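Local coordinates for protein Exo beta-1,2-glucooligosaccharide sophorohydrolase (non-reducing end) (Parabacteroides distasonis ATCC 8503, PDB 5Z06) that hydrolyses linear beta-1,2-glucan and beta-1,2-glucooligosaccharides of four or more units as an exo-type GH144 enzyme, releasing sophorose from the non-reducing end, at residues A[579-584]-A[605-610]; A[611-616]-A[632-637]. All blocks are in the same frame, centred on the assembly; numbering follows the deposited sequence.

Interaction 1 of 2, residues A[579-584]-A[605-610]; sequences VGYGED and HRDNGT
Two loops of the glycoamylase-like domain meet here through Tyr581 and Asp607: loop 579-584 follows helix 556-573, and loop 605-610 runs into strand 610-611. The tyrosine hydroxyl donates to the carboxylate in a very short bond, Tyr581 OH to Asp607 OD1 2.5 Å. Asp607 arrives from the opposite direction at the ring's edge, with OD1 in the ring plane and the carboxylate nearly coplanar with the ring (16° between planes). Its second oxygen runs on along the same rim, Asp607 OD2 lying 3.2 Å from Tyr581 CE2. With CG of Asp607 turned anti to its amide nitrogen (chi1 -175°), the carboxylate reaches out to the phenol. OD2 in turn is hydrogen-bonded to Tyr570 OH of helix 556-573, so phenol groups hold both carboxylate oxygens. Further along, Gly609 N gives a weak bond to Asp607 OD1 within the loop, and Gly609 CA sits 3.0 Å from Tyr581 OH. The loop is folded next to the phenol by an Asx turn, Asn608 OD1 accepting from Thr610 N; the same Asn608 OD1 also takes Thr610 OG1, at 2.6 Å and above the carbonyl plane. On the far rim of the ring, Tyr581 CE1 lies 3.5 Å from Gly609 O, and that carbonyl is linked by a water to Val579 O. A phenylalanine in place of Tyr581 would probably leave Asp607 OD1 with just the weak bond from Gly609 N, and the carboxylate freer to turn. A glycerol, probably left from crystallisation, lies about 6 Å from the Asp607 side chain; such molecules often mark pockets.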
loop_
_atom_site.group_PDB
_atom_site.type_symbol
_atom_site.label_atom_id
_atom_site.label_comp_id
_atom_site.label_asym_id
_atom_site.label_seq_id
_atom_site.Cartn_x
_atom_site.Cartn_y
_atom_site.Cartn_z
ATOM N N VAL A 579 0.004 -18.770 -9.651
ATOM C CA VAL A 579 -0.114 -19.571 -8.451
ATOM C C VAL A 579 -1.139 -18.951 -7.501
ATOM O O VAL A 579 -1.132 -17.743 -7.291
ATOM C CB VAL A 579 1.231 -19.706 -7.743
ATOM C CG1 VAL A 579 1.085 -20.457 -6.400
ATOM C CG2 VAL A 579 2.199 -20.449 -8.661
ATOM N N GLY A 580 -1.990 -19.802 -6.930
ATOM C CA GLY A 580 -2.948 -19.411 -5.908
ATOM C C GLY A 580 -4.256 -18.764 -6.365
ATOM O O GLY A 580 -5.151 -18.581 -5.543
ATOM N N TYR A 581 -4.368 -18.391 -7.637
ATOM C CA TYR A 581 -5.615 -17.811 -8.170
ATOM C C TYR A 581 -6.746 -18.828 -8.095
ATOM O O TYR A 581 -6.566 -19.993 -8.394
ATOM C CB TYR A 581 -5.465 -17.449 -9.624
ATOM C CG TYR A 581 -4.776 -16.155 -9.915
ATOM C CD1 TYR A 581 -3.814 -15.620 -9.059
ATOM C CD2 TYR A 581 -5.062 -15.475 -11.103
ATOM C CE1 TYR A 581 -3.198 -14.424 -9.360
ATOM C CE2 TYR A 581 -4.435 -14.299 -11.429
ATOM C CZ TYR A 581 -3.516 -13.775 -10.559
ATOM O OH TYR A 581 -2.903 -12.631 -10.880
ATOM N N GLY A 582 -7.923 -18.384 -7.702
ATOM C CA GLY A 582 -9.037 -19.305 -7.635
ATOM C C GLY A 582 -10.226 -18.583 -7.089
ATOM O O GLY A 582 -10.254 -17.359 -7.063
ATOM N N GLU A 583 -11.172 -19.361 -6.601
ATOM C CA GLU A 583 -12.420 -18.822 -6.096
ATOM C C GLU A 583 -12.242 -17.933 -4.873
ATOM O O GLU A 583 -13.083 -17.064 -4.602
ATOM C CB GLU A 583 -13.379 -19.955 -5.765
ATOM C CG GLU A 583 -14.797 -19.463 -5.601
ATOM C CD GLU A 583 -15.818 -20.566 -5.576
ATOM O OE1 GLU A 583 -15.465 -21.733 -5.900
ATOM O OE2 GLU A 583 -16.978 -20.232 -5.246
ATOM N N ASP A 584 -11.161 -18.185 -4.149
ATOM C CA ASP A 584 -10.866 -17.501 -2.920
ATOM C C ASP A 584 -9.668 -16.559 -3.092
ATOM O O ASP A 584 -9.117 -16.038 -2.134
ATOM C CB ASP A 584 -10.686 -18.537 -1.798
ATOM C CG ASP A 584 -9.555 -19.499 -2.048
ATOM O OD1 ASP A 584 -8.937 -19.448 -3.129
ATOM O OD2 ASP A 584 -9.269 -20.303 -1.142
ATOM N N HIS A 605 -3.297 -9.550 -20.597
ATOM C CA HIS A 605 -2.305 -8.472 -20.741
ATOM C C HIS A 605 -2.236 -7.528 -19.529
ATOM O O HIS A 605 -1.403 -6.615 -19.499
ATOM C CB HIS A 605 -2.576 -7.681 -22.014
ATOM C CG HIS A 605 -3.727 -6.728 -21.902
ATOM N ND1 HIS A 605 -5.018 -7.148 -21.683
ATOM C CD2 HIS A 605 -3.772 -5.374 -21.950
ATOM C CE1 HIS A 605 -5.815 -6.098 -21.629
ATOM N NE2 HIS A 605 -5.081 -5.004 -21.764
ATOM N N ARG A 606 -3.112 -7.729 -18.551
ATOM C CA ARG A 606 -3.117 -6.954 -17.340
ATOM C C ARG A 606 -3.171 -7.922 -16.168
ATOM O O ARG A 606 -3.768 -7.631 -15.129
ATOM C CB ARG A 606 -4.319 -6.000 -17.353
ATOM C CG ARG A 606 -4.240 -4.941 -18.442
ATOM C CD ARG A 606 -3.369 -3.748 -18.041
ATOM N NE ARG A 606 -3.189 -2.835 -19.169
ATOM C CZ ARG A 606 -2.201 -2.889 -20.064
ATOM N NH1 ARG A 606 -1.216 -3.780 -19.962
ATOM N NH2 ARG A 606 -2.174 -2.001 -21.053
ATOM N N ASP A 607 -2.531 -9.080 -16.331
ATOM C CA ASP A 607 -2.421 -10.046 -15.233
ATOM C C ASP A 607 -1.046 -10.689 -15.284
ATOM O O ASP A 607 -0.652 -11.222 -16.311
ATOM C CB ASP A 607 -3.496 -11.096 -15.385
ATOM C CG ASP A 607 -3.533 -12.064 -14.246
ATOM O OD1 ASP A 607 -3.041 -11.728 -13.156
ATOM O OD2 ASP A 607 -4.077 -13.172 -14.441
ATOM N N ASN A 608 -0.327 -10.638 -14.170
ATOM C CA ASN A 608 0.998 -11.241 -14.075
ATOM C C ASN A 608 1.150 -12.021 -12.769
ATOM O O ASN A 608 2.262 -12.285 -12.330
ATOM C CB ASN A 608 2.066 -10.151 -14.199
ATOM C CG ASN A 608 1.926 -9.094 -13.130
ATOM O OD1 ASN A 608 1.177 -9.263 -12.159
ATOM N ND2 ASN A 608 2.628 -8.001 -13.297
ATOM N N GLY A 609 0.039 -12.399 -12.161
ATOM C CA GLY A 609 0.054 -13.169 -10.912
ATOM C C GLY A 609 -0.117 -12.347 -9.657
ATOM O O GLY A 609 -0.204 -12.893 -8.556
ATOM N N THR A 610 -0.203 -11.042 -9.839
ATOM C CA THR A 610 -0.269 -10.127 -8.730
ATOM C C THR A 610 -1.706 -9.869 -8.365
ATOM O O THR A 610 -2.480 -9.386 -9.190
ATOM C CB THR A 610 0.343 -8.796 -9.097
ATOM O OG1 THR A 610 1.653 -9.042 -9.574
ATOM C CG2 THR A 610 0.367 -7.860 -7.889
HETATM O O HOH W 1 0.419 -15.595 -8.458
#

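Interaction 2 of 2, residues A[611-616]-A[632-637]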
loop_
_atom_site.group_PDB
_atom_site.type_symbol
_atom_site.label_atom_id
_atom_site.label_comp_id
_atom_site.label_asym_id
_atom_site.label_seq_id
_atom_site.Cartn_x
_atom_site.Cartn_y
_atom_site.Cartn_z
ATOM N N MET A 611 -2.018 -10.127 -7.099
ATOM C CA MET A 611 -3.348 -9.975 -6.572
ATOM C C MET A 611 -3.310 -8.966 -5.426
ATOM O O MET A 611 -2.558 -9.138 -4.469
ATOM C CB MET A 611 -3.846 -11.324 -6.067
ATOM C CG MET A 611 -5.332 -11.337 -5.723
ATOM S SD MET A 611 -6.386 -10.950 -7.131
ATOM C CE MET A 611 -6.037 -12.368 -8.163
ATOM N N ALA A 612 -4.123 -7.925 -5.546
ATOM C CA ALA A 612 -4.280 -6.931 -4.498
ATOM C C ALA A 612 -5.522 -7.317 -3.708
ATOM O O ALA A 612 -6.628 -7.302 -4.249
ATOM C CB ALA A 612 -4.426 -5.540 -5.095
ATOM N N PRO A 613 -5.365 -7.663 -2.421
ATOM C CA PRO A 613 -6.531 -8.073 -1.632
ATOM C C PRO A 613 -7.709 -7.107 -1.666
ATOM O O PRO A 613 -8.851 -7.527 -1.495
ATOM C CB PRO A 613 -5.980 -8.173 -0.208
ATOM C CG PRO A 613 -4.537 -8.460 -0.392
ATOM C CD PRO A 613 -4.115 -7.784 -1.657
ATOM N N THR A 614 -7.433 -5.829 -1.875
ATOM C CA THR A 614 -8.501 -4.848 -1.920
ATOM C C THR A 614 -9.535 -5.162 -3.011
ATOM O O THR A 614 -10.699 -4.820 -2.858
ATOM C CB THR A 614 -7.963 -3.413 -2.043
ATOM O OG1 THR A 614 -9.013 -2.494 -1.769
ATOM C CG2 THR A 614 -7.402 -3.134 -3.449
ATOM N N GLY A 615 -9.100 -5.787 -4.108
ATOM C CA GLY A 615 -10.018 -6.206 -5.179
ATOM C C GLY A 615 -11.221 -6.989 -4.703
ATOM O O GLY A 615 -12.373 -6.542 -4.843
ATOM N N ALA A 616 -10.963 -8.147 -4.092
ATOM C CA ALA A 616 -12.047 -9.003 -3.585
ATOM C C ALA A 616 -12.750 -8.364 -2.399
ATOM O O ALA A 616 -13.991 -8.388 -2.280
ATOM C CB ALA A 616 -11.513 -10.359 -3.174
ATOM N N ARG A 632 -11.193 -15.114 3.971
ATOM C CA ARG A 632 -10.800 -16.284 4.742
ATOM C C ARG A 632 -9.489 -16.881 4.284
ATOM O O ARG A 632 -8.658 -17.252 5.102
ATOM C CB ARG A 632 -11.851 -17.347 4.626
ATOM C CG ARG A 632 -13.113 -17.081 5.412
ATOM C CD ARG A 632 -13.963 -18.328 5.331
ATOM N NE ARG A 632 -15.377 -18.024 5.420
ATOM C CZ ARG A 632 -16.265 -18.176 4.447
ATOM N NH1 ARG A 632 -15.920 -18.651 3.241
ATOM N NH2 ARG A 632 -17.533 -17.851 4.687
ATOM N N ASN A 633 -9.320 -16.970 2.962
ATOM C CA ASN A 633 -8.121 -17.459 2.347
ATOM C C ASN A 633 -6.938 -16.545 2.638
ATOM O O ASN A 633 -5.890 -16.991 3.117
ATOM C CB ASN A 633 -8.334 -17.523 0.836
ATOM C CG ASN A 633 -7.153 -18.113 0.105
ATOM O OD1 ASN A 633 -6.522 -19.047 0.604
ATOM N ND2 ASN A 633 -6.870 -17.597 -1.101
ATOM N N TYR A 634 -7.106 -15.263 2.334
ATOM C CA TYR A 634 -6.030 -14.292 2.541
ATOM C C TYR A 634 -5.511 -14.296 3.977
ATOM O O TYR A 634 -4.296 -14.261 4.216
ATOM C CB TYR A 634 -6.506 -12.883 2.173
ATOM C CG TYR A 634 -6.832 -12.667 0.729
ATOM C CD1 TYR A 634 -6.340 -13.499 -0.261
ATOM C CD2 TYR A 634 -7.603 -11.574 0.345
ATOM C CE1 TYR A 634 -6.646 -13.289 -1.589
ATOM C CE2 TYR A 634 -7.881 -11.335 -0.975
ATOM C CZ TYR A 634 -7.415 -12.209 -1.940
ATOM O OH TYR A 634 -7.696 -12.000 -3.256
ATOM N N TYR A 635 -6.448 -14.327 4.920
ATOM C CA TYR A 635 -6.109 -14.371 6.315
ATOM C C TYR A 635 -5.578 -15.734 6.737
ATOM O O TYR A 635 -4.448 -15.829 7.207
ATOM C CB TYR A 635 -7.298 -13.988 7.160
ATOM C CG TYR A 635 -6.965 -13.911 8.608
ATOM C CD1 TYR A 635 -6.053 -12.969 9.085
ATOM C CD2 TYR A 635 -7.530 -14.792 9.519
ATOM C CE1 TYR A 635 -5.726 -12.912 10.434
ATOM C CE2 TYR A 635 -7.193 -14.744 10.858
ATOM C CZ TYR A 635 -6.294 -13.801 11.312
ATOM O OH TYR A 635 -5.987 -13.761 12.653
ATOM N N ARG A 636 -6.385 -16.782 6.587
ATOM C CA ARG A 636 -6.031 -18.058 7.197
ATOM C C ARG A 636 -4.931 -18.772 6.478
ATOM O O ARG A 636 -4.144 -19.398 7.132
ATOM C CB ARG A 636 -7.212 -18.997 7.311
ATOM C CG ARG A 636 -8.159 -18.594 8.414
ATOM C CD ARG A 636 -9.430 -19.401 8.323
ATOM N NE ARG A 636 -10.294 -19.043 9.438
ATOM C CZ ARG A 636 -11.610 -18.885 9.381
ATOM N NH1 ARG A 636 -12.263 -19.052 8.255
ATOM N NH2 ARG A 636 -12.275 -18.543 10.465
ATOM N N ASN A 637 -4.893 -18.693 5.150
ATOM C CA ASN A 637 -3.887 -19.422 4.363
ATOM C C ASN A 637 -2.682 -18.576 4.045
ATOM O O ASN A 637 -1.563 -19.064 4.181
ATOM C CB ASN A 637 -4.483 -19.981 3.078
ATOM C CG ASN A 637 -5.577 -20.968 3.351
ATOM O OD1 ASN A 637 -5.453 -21.800 4.261
ATOM N ND2 ASN A 637 -6.675 -20.868 2.605
HETATM O O HOH W 2 -8.240 -9.443 -4.070
#
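With CG turned anti to its own carbonyl carbon (chi1 -65°), Tyr634 sends its ring out from helix 624-636 to the turn at 611-616, where Met611 comes to meet it. The methionine starts the other way, CG anti to the backbone N (chi1 -169°); a bend at chi2 then carries SD away from the hydroxyl, and CG is the nearest atom: Met611 CG lies 3.5 Å from Tyr634 OH. The two side chains cross at about a right angle. Pro613 packs on the ring farther back, its CA 3.6 Å from Tyr634 CE2 and its CB at 3.8 Å from that same CE2. The methyl of Ala616 adds to the apolar surround, its CB standing 4.2 Å from Tyr634 OH. All three residues reach the ring obliquely.

The buried hydroxyl finds its polar partner in a water lodged in the turn, 2.7 Å from Tyr634 OH. That water donates to Ala612 O at 2.7 Å and accepts from Ala616 N at 3.0 Å, so it bridges the side chain to both a carbonyl and an amide in the turn leading to helix 614-617. Gly615 N closes the same turn on Ala612 O. A weak bond from Tyr634 OH to Trp586 O adds a second polar contact for the phenol.

Within this glycoamylase-like domain, the ring joins helix 624-636 to the turn at 611-616 that leads into helix 614-617. Leu642 of helix 639-642 touches both Pro613 and Tyr634, Phe648 of strand 647-648 lies against Pro613, and on another side of helix 624-636 Tyr635 packs on helix 284-297.

How the interactions relate
Both contacts are buried, and in each a single tyrosine reaches across, but the hydroxyls are treated differently. Interaction 1 joins two loops through a direct bond to a carboxylate; interaction 2 joins the turn at 611-616 to the side of helix 624-636 through apolar packing, its phenol relayed to backbone by a water. They follow each other in the chain, Thr610 running straight into Met611, with centres 12 Å apart. Met611 CE packs on Tyr581 CE1 at 3.7 Å, so one methionine touches both tyrosine side chains. A second link, probably a hydrogen bond, runs from Asn633 ND2 to Asp584 O, tying the 579-584 loop to helix 624-636.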